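Local coordinates for macrolide 2'-phosphotransferase MphH (Brachybacterium faecium, PDB 5UXD), which probably transfers phosphate from GTP to the 2'-hydroxyl of macrolide antibiotics, conferring resistance, and holds azithromycin in this crystal, at residues L33-A38 with V49-R54; L11-R16 with S88-Y93; D77-D82 with P94-S99. One frame throughout, in Å; residues are numbered along the deposited sequence. Where two conformers were deposited one is given.

Contact 1 (L33-A38 with V49-R54)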
# COMPACT_ATOMS: atom_id res chain seq x y z
N LEU A 33 -14.47 2.45 -4.19
CA LEU A 33 -14.77 3.51 -5.13
C LEU A 33 -14.40 3.14 -6.57
O LEU A 33 -14.98 3.71 -7.51
CB LEU A 33 -14.04 4.80 -4.74
CG LEU A 33 -14.44 5.46 -3.42
CD1 LEU A 33 -13.50 6.61 -3.12
CD2 LEU A 33 -15.89 5.93 -3.46
N ASP A 34 -13.46 2.22 -6.75
CA ASP A 34 -13.03 1.83 -8.09
C ASP A 34 -13.45 0.43 -8.51
O ASP A 34 -13.55 0.16 -9.71
CB ASP A 34 -11.50 1.95 -8.21
CG ASP A 34 -11.04 3.39 -8.25
OD1 ASP A 34 -11.91 4.28 -8.35
OD2 ASP A 34 -9.82 3.63 -8.20
N PHE A 35 -13.68 -0.47 -7.56
CA PHE A 35 -14.06 -1.84 -7.88
C PHE A 35 -15.19 -2.29 -6.97
O PHE A 35 -15.27 -1.90 -5.80
CB PHE A 35 -12.90 -2.83 -7.73
CG PHE A 35 -11.72 -2.54 -8.60
CD1 PHE A 35 -10.79 -1.59 -8.23
CD2 PHE A 35 -11.53 -3.24 -9.77
CE1 PHE A 35 -9.69 -1.33 -9.03
CE2 PHE A 35 -10.44 -2.99 -10.58
CZ PHE A 35 -9.52 -2.03 -10.20
N ARG A 36 -16.05 -3.13 -7.51
CA ARG A 36 -16.94 -3.96 -6.71
C ARG A 36 -16.22 -5.28 -6.48
O ARG A 36 -15.57 -5.80 -7.39
CB ARG A 36 -18.26 -4.18 -7.44
CG ARG A 36 -19.40 -4.65 -6.57
CD ARG A 36 -20.63 -4.90 -7.41
NE ARG A 36 -21.67 -5.55 -6.65
CZ ARG A 36 -22.70 -6.19 -7.19
NH1 ARG A 36 -22.82 -6.25 -8.51
NH2 ARG A 36 -23.61 -6.77 -6.41
N VAL A 37 -16.28 -5.81 -5.26
CA VAL A 37 -15.54 -7.01 -4.90
C VAL A 37 -16.52 -8.09 -4.46
O VAL A 37 -17.44 -7.83 -3.68
CB VAL A 37 -14.51 -6.73 -3.78
CG1 VAL A 37 -13.83 -8.02 -3.35
CG2 VAL A 37 -13.48 -5.69 -4.25
N ALA A 38 -16.32 -9.31 -4.96
CA ALA A 38 -17.11 -10.46 -4.54
C ALA A 38 -16.20 -11.61 -4.12
O ALA A 38 -15.09 -11.78 -4.65
CB ALA A 38 -18.07 -10.94 -5.65
N VAL A 49 -11.61 -14.56 -5.02
CA VAL A 49 -11.92 -13.14 -4.94
C VAL A 49 -12.18 -12.63 -6.35
O VAL A 49 -11.43 -12.95 -7.29
CB VAL A 49 -10.77 -12.35 -4.29
CG1 VAL A 49 -11.13 -10.86 -4.17
CG2 VAL A 49 -10.43 -12.94 -2.92
N LEU A 50 -13.24 -11.85 -6.51
CA LEU A 50 -13.59 -11.25 -7.79
C LEU A 50 -13.54 -9.73 -7.64
O LEU A 50 -14.08 -9.18 -6.68
CB LEU A 50 -14.98 -11.70 -8.25
CG LEU A 50 -15.06 -13.16 -8.71
CD1 LEU A 50 -15.16 -14.12 -7.52
CD2 LEU A 50 -16.23 -13.36 -9.67
N ARG A 51 -12.86 -9.07 -8.57
CA ARG A 51 -12.79 -7.61 -8.61
C ARG A 51 -13.48 -7.14 -9.88
O ARG A 51 -13.07 -7.53 -10.98
CB ARG A 51 -11.35 -7.10 -8.55
CG ARG A 51 -10.57 -7.59 -7.36
CD ARG A 51 -9.11 -7.13 -7.46
NE ARG A 51 -8.96 -5.70 -7.23
CZ ARG A 51 -8.00 -4.95 -7.78
NH1 ARG A 51 -7.12 -5.49 -8.60
NH2 ARG A 51 -7.94 -3.65 -7.51
N LEU A 52 -14.52 -6.32 -9.73
CA LEU A 52 -15.28 -5.85 -10.89
C LEU A 52 -15.01 -4.37 -11.14
O LEU A 52 -15.43 -3.53 -10.34
CB LEU A 52 -16.78 -6.08 -10.66
CG LEU A 52 -17.27 -7.52 -10.87
CD1 LEU A 52 -16.83 -8.44 -9.74
CD2 LEU A 52 -18.77 -7.51 -10.99
N PRO A 53 -14.32 -4.01 -12.23
CA PRO A 53 -13.99 -2.60 -12.46
C PRO A 53 -15.24 -1.76 -12.68
O PRO A 53 -16.07 -2.08 -13.54
CB PRO A 53 -13.10 -2.64 -13.71
CG PRO A 53 -12.58 -4.08 -13.77
CD PRO A 53 -13.72 -4.91 -13.23
N ARG A 54 -15.37 -0.68 -11.89
CA ARG A 54 -16.57 0.15 -11.96
C ARG A 54 -16.62 1.03 -13.20
O ARG A 54 -17.71 1.36 -13.68
CB ARG A 54 -16.67 1.03 -10.71
CG ARG A 54 -16.95 0.27 -9.43
CD ARG A 54 -17.30 1.25 -8.30
NE ARG A 54 -17.43 0.59 -7.00
CZ ARG A 54 -18.55 -0.01 -6.58
NH1 ARG A 54 -19.62 -0.03 -7.36
NH2 ARG A 54 -18.59 -0.58 -5.39
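L52 O takes the N-H of R36 at 2.9 Å and, beside it, the CA-H of F35, whose CA lies 3.3 Å from the same oxygen. R36 and L52 form a hydrogen-bonded antiparallel pair of the hairpin of strands 35-42 and 47-53, in the N-terminal lobe of this kinase-like fold. L52 N returns a bond to R36 O (2.6 Å), A38 and L50 repeat the pattern, and R54 N closes the open end on D34 O. F35, V37 and R51 lie on one face; on the other, R36, L50 and L52 meet L10, L13 and A14 of helix 7-16, R36 and A38 also touch side chains of the adjoining strand 26-29, and R36 is salt-bridged to E30 and D6. R51 is bent at chi3 (71°), which folds its guanidinium back over the F35 ring in a cation-pi contact: CZ stands 4.1 Å from the ring centroid, 9° off the normal. R51 belongs to the GDP site of this protein, empty in this model, and its weak, long ion pair with E65 of helix 59-72 recalls the Lys-Glu pair of protein kinases. The extended R54 chain runs back along 33-36, its NE bonded to G32 O. P53 CG touches F35 CE2 at 4.0 Å.

Contact 2 (L11-R16 with S88-Y93)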
# COMPACT_ATOMS: atom_id res chain seq x y z
N LEU A 11 -22.87 -14.70 -11.21
CA LEU A 11 -22.50 -16.06 -11.56
C LEU A 11 -22.29 -16.19 -13.06
O LEU A 11 -21.41 -16.94 -13.50
CB LEU A 11 -23.57 -17.05 -11.09
CG LEU A 11 -23.77 -17.24 -9.58
CD1 LEU A 11 -24.94 -18.20 -9.31
CD2 LEU A 11 -22.49 -17.75 -8.93
N ASP A 12 -23.12 -15.50 -13.85
CA ASP A 12 -22.96 -15.52 -15.30
C ASP A 12 -21.64 -14.88 -15.69
O ASP A 12 -20.95 -15.36 -16.60
CB ASP A 12 -24.12 -14.78 -15.98
CG ASP A 12 -25.39 -15.60 -16.04
OD1 ASP A 12 -25.33 -16.84 -15.93
OD2 ASP A 12 -26.47 -14.99 -16.21
N LEU A 13 -21.27 -13.79 -15.02
CA LEU A 13 -20.03 -13.09 -15.34
C LEU A 13 -18.82 -14.00 -15.11
O LEU A 13 -17.96 -14.13 -15.98
CB LEU A 13 -19.92 -11.82 -14.52
CG LEU A 13 -18.58 -11.09 -14.55
CD1 LEU A 13 -18.35 -10.49 -15.93
CD2 LEU A 13 -18.55 -10.02 -13.47
N ALA A 14 -18.76 -14.64 -13.94
CA ALA A 14 -17.69 -15.60 -13.68
C ALA A 14 -17.75 -16.78 -14.65
O ALA A 14 -16.72 -17.23 -15.16
CB ALA A 14 -17.77 -16.09 -12.24
N ALA A 15 -18.96 -17.30 -14.90
CA ALA A 15 -19.10 -18.49 -15.75
C ALA A 15 -18.54 -18.23 -17.14
O ALA A 15 -17.84 -19.08 -17.70
CB ALA A 15 -20.57 -18.90 -15.83
N ARG A 16 -18.83 -17.06 -17.71
CA ARG A 16 -18.36 -16.78 -19.06
C ARG A 16 -16.84 -16.61 -19.13
O ARG A 16 -16.28 -16.62 -20.23
CB ARG A 16 -19.07 -15.55 -19.63
CG ARG A 16 -18.53 -14.22 -19.16
CD ARG A 16 -19.25 -13.06 -19.85
NE ARG A 16 -20.64 -12.97 -19.41
CZ ARG A 16 -21.17 -11.93 -18.77
NH1 ARG A 16 -20.44 -10.86 -18.49
NH2 ARG A 16 -22.44 -11.97 -18.40
N SER A 88 -11.38 -6.63 -18.94
CA SER A 88 -12.04 -5.35 -18.71
C SER A 88 -13.17 -5.46 -17.68
O SER A 88 -13.43 -4.50 -16.95
CB SER A 88 -12.61 -4.81 -20.03
OG SER A 88 -11.59 -4.42 -20.92
N GLU A 89 -13.88 -6.60 -17.66
CA GLU A 89 -15.05 -6.78 -16.81
C GLU A 89 -14.79 -7.66 -15.59
O GLU A 89 -15.67 -7.74 -14.72
CB GLU A 89 -16.23 -7.37 -17.61
CG GLU A 89 -15.96 -8.70 -18.30
CD GLU A 89 -17.21 -9.32 -18.95
OE1 GLU A 89 -18.26 -8.64 -19.04
OE2 GLU A 89 -17.15 -10.50 -19.35
N LEU A 90 -13.62 -8.29 -15.46
CA LEU A 90 -13.44 -9.14 -14.29
C LEU A 90 -11.97 -9.48 -14.10
O LEU A 90 -11.32 -9.98 -15.02
CB LEU A 90 -14.25 -10.43 -14.41
CG LEU A 90 -13.99 -11.50 -13.34
CD1 LEU A 90 -14.60 -11.08 -12.00
CD2 LEU A 90 -14.53 -12.87 -13.78
N ILE A 91 -11.54 -9.28 -12.86
CA ILE A 91 -10.25 -9.73 -12.35
C ILE A 91 -10.52 -10.73 -11.23
O ILE A 91 -11.29 -10.43 -10.32
CB ILE A 91 -9.40 -8.54 -11.86
CG1 ILE A 91 -9.05 -7.62 -13.04
CG2 ILE A 91 -8.16 -9.02 -11.06
CD1 ILE A 91 -8.61 -6.19 -12.64
N ALA A 92 -9.93 -11.92 -11.31
CA ALA A 92 -10.24 -12.95 -10.33
C ALA A 92 -8.99 -13.69 -9.89
O ALA A 92 -8.12 -14.00 -10.71
CB ALA A 92 -11.25 -13.97 -10.87
N TYR A 93 -8.90 -14.00 -8.60
CA TYR A 93 -7.73 -14.73 -8.11
C TYR A 93 -8.10 -15.53 -6.88
O TYR A 93 -9.04 -15.18 -6.16
CB TYR A 93 -6.57 -13.77 -7.81
CG TYR A 93 -6.92 -12.62 -6.89
CD1 TYR A 93 -7.40 -11.42 -7.40
CD2 TYR A 93 -6.75 -12.73 -5.51
CE1 TYR A 93 -7.72 -10.37 -6.56
CE2 TYR A 93 -7.07 -11.69 -4.67
CZ TYR A 93 -7.55 -10.51 -5.20
OH TYR A 93 -7.86 -9.46 -4.37
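Helix 7-16 docks on the loop that leads into strand 91-94, on the N-terminal lobe, through a small, buried contact in which leucine methyls meet a carboxylate and a leucine, with a weak salt bridge at the outer margin. L13 is central. Its CG is anti to the backbone N (chi1 170°), which carries the two methyls out from the helix to E89 and L90. L13 CD1 sits squarely over the flat carboxylate, 3.4 Å from E89 CD. The other methyl is looser, with L13 CD2 4.3 Å from L90 CD1. Lying on a face of the carboxylate, the first methyl leaves the carboxylate edge to R16 and H17. A turn further along the helix, R16 bends at chi3 and returns over its own helix, with one guanidinium face above L13 CA. R16 NH1 then meets E89 edge-on, 3.2 Å from OE1 and 3.4 Å from OE2. Both hydrogen bonds are weak, and the two planar groups are tilted 33° apart; E89 OE2 has a stronger partner in H17 NE2. L90 CD2 rests 4.2 Å from A14 CA. The helix packs on the sheet through L13, which touches L52 of strand 47-53, and A14, which reaches L21 of strand 21-22; L90, just before strand 91-94, sits between A14 and L50.

Contact 3 (D77-D82 with P94-S99)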
# COMPACT_ATOMS: atom_id res chain seq x y z
N ASP A 77 8.86 -15.00 -0.88
CA ASP A 77 8.40 -16.21 -0.22
C ASP A 77 6.95 -16.08 0.24
O ASP A 77 6.19 -17.05 0.17
CB ASP A 77 9.32 -16.54 0.96
CG ASP A 77 10.70 -16.94 0.50
OD1 ASP A 77 10.89 -17.11 -0.72
OD2 ASP A 77 11.60 -17.06 1.36
N VAL A 78 6.55 -14.88 0.68
CA VAL A 78 5.15 -14.69 1.04
C VAL A 78 4.32 -14.57 -0.23
O VAL A 78 4.84 -14.34 -1.33
CB VAL A 78 4.94 -13.48 1.96
CG1 VAL A 78 5.74 -13.65 3.24
CG2 VAL A 78 5.32 -12.19 1.26
N ALA A 79 3.01 -14.73 -0.08
CA ALA A 79 2.10 -14.80 -1.21
C ALA A 79 1.63 -13.42 -1.65
O ALA A 79 1.52 -12.49 -0.85
CB ALA A 79 0.88 -15.65 -0.85
N VAL A 80 1.36 -13.30 -2.95
CA VAL A 80 0.66 -12.13 -3.50
C VAL A 80 -0.46 -12.66 -4.39
O VAL A 80 -0.45 -13.83 -4.80
CB VAL A 80 1.61 -11.21 -4.30
CG1 VAL A 80 2.72 -10.64 -3.41
CG2 VAL A 80 2.18 -11.94 -5.52
N PRO A 81 -1.44 -11.82 -4.72
CA PRO A 81 -2.54 -12.28 -5.58
C PRO A 81 -2.05 -12.85 -6.90
O PRO A 81 -1.12 -12.34 -7.53
CB PRO A 81 -3.37 -11.02 -5.78
CG PRO A 81 -3.19 -10.27 -4.49
CD PRO A 81 -1.74 -10.51 -4.09
N ASP A 82 -2.69 -13.94 -7.32
CA ASP A 82 -2.37 -14.67 -8.55
C ASP A 82 -3.56 -14.50 -9.50
O ASP A 82 -4.50 -15.29 -9.46
CB ASP A 82 -2.08 -16.14 -8.23
CG ASP A 82 -1.90 -16.99 -9.48
OD1 ASP A 82 -1.47 -16.46 -10.53
OD2 ASP A 82 -2.18 -18.21 -9.41
N PRO A 94 -7.37 -16.62 -6.60
CA PRO A 94 -7.63 -17.39 -5.38
C PRO A 94 -7.44 -16.54 -4.13
O PRO A 94 -6.52 -15.72 -4.04
CB PRO A 94 -6.61 -18.52 -5.45
CG PRO A 94 -6.30 -18.68 -6.91
CD PRO A 94 -6.40 -17.28 -7.49
N LEU A 95 -8.32 -16.76 -3.15
CA LEU A 95 -8.19 -16.11 -1.85
C LEU A 95 -6.87 -16.50 -1.20
O LEU A 95 -6.50 -17.68 -1.16
CB LEU A 95 -9.37 -16.50 -0.95
CG LEU A 95 -9.39 -15.87 0.45
CD1 LEU A 95 -9.77 -14.40 0.36
CD2 LEU A 95 -10.35 -16.62 1.38
N LEU A 96 -6.16 -15.52 -0.73
CA LEU A 96 -4.91 -15.80 -0.03
C LEU A 96 -5.18 -16.23 1.41
O LEU A 96 -6.12 -15.76 2.04
CB LEU A 96 -4.03 -14.56 -0.05
CG LEU A 96 -3.56 -14.28 -1.48
CD1 LEU A 96 -2.62 -13.10 -1.53
CD2 LEU A 96 -2.89 -15.53 -2.04
N PRO A 97 -4.36 -17.13 1.94
CA PRO A 97 -4.56 -17.60 3.32
C PRO A 97 -4.11 -16.58 4.35
O PRO A 97 -3.25 -15.72 4.10
CB PRO A 97 -3.70 -18.86 3.38
CG PRO A 97 -2.55 -18.54 2.48
CD PRO A 97 -3.15 -17.73 1.34
N GLY A 98 -4.70 -16.68 5.53
CA GLY A 98 -4.34 -15.85 6.67
C GLY A 98 -5.41 -14.81 6.96
O GLY A 98 -6.43 -14.71 6.29
N SER A 99 -5.14 -14.02 8.00
CA SER A 99 -6.06 -12.98 8.42
C SER A 99 -5.40 -11.61 8.33
O SER A 99 -4.20 -11.48 8.59
CB SER A 99 -6.53 -13.24 9.86
OG SER A 99 -7.25 -14.45 9.95
O HOH W 1 -4.21 -15.51 -5.37
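L96 reaches across from the 94-99 loop to A79, V80 and P81. From CB the chain turns to put CG anti to the carbonyl carbon (chi1 -68°), and at CG it forks toward the 77-82 loop. L96 CD1 settles over the flat face of the V80-P81 peptide, 3.6 Å from both V80 C and P81 N. The same methyl, L96 CD1, touches P81 CD at 3.7 Å, where the leucine branch and the proline ring cross at about a right angle. At the other tip, L96 CD2 meets A79 CB at 4.0 Å. Further along, no direct hydrogen bond spans the loops, but a water bridges them, accepting from D82 N at 2.9 Å and donating to P94 O at 2.7 Å, while D82 O rests 3.4 Å from P94 CD. The D82 carboxylate turns elsewhere, to a salt bridge with R84. L96 also packs on L205, A213 and L215, in and just after strands 204-207 and 210-214. Running from strand 91-94 of the N-terminal lobe to strand 99-104, and holding L96 of the GDP site, though GDP is absent from this model, the 94-99 loop is consistent with the interlobe hinge of kinase-like folds.

In the fold
From the N terminus, helix segment 11-16 opens the loop of contact 2, which closes only at 88-93. Contact 1 lies wholly within it as a local hairpin, closed before 77-82 is reached. Contact 3 then opens at 77-82 and closes at 94-99, so it crosses contact 2, whose second segment falls between its two halves. Strand 47-53 joins the first two contacts, pairing with strand 91-94 through R51 N to I91 O and V49 N to Y93 O. Side-chain packing of Y93 on P81 and of V49 on L95 links the sheet to contact 3. Together they tie the N-terminal helix and sheet to the probable hinge toward strand 99-104.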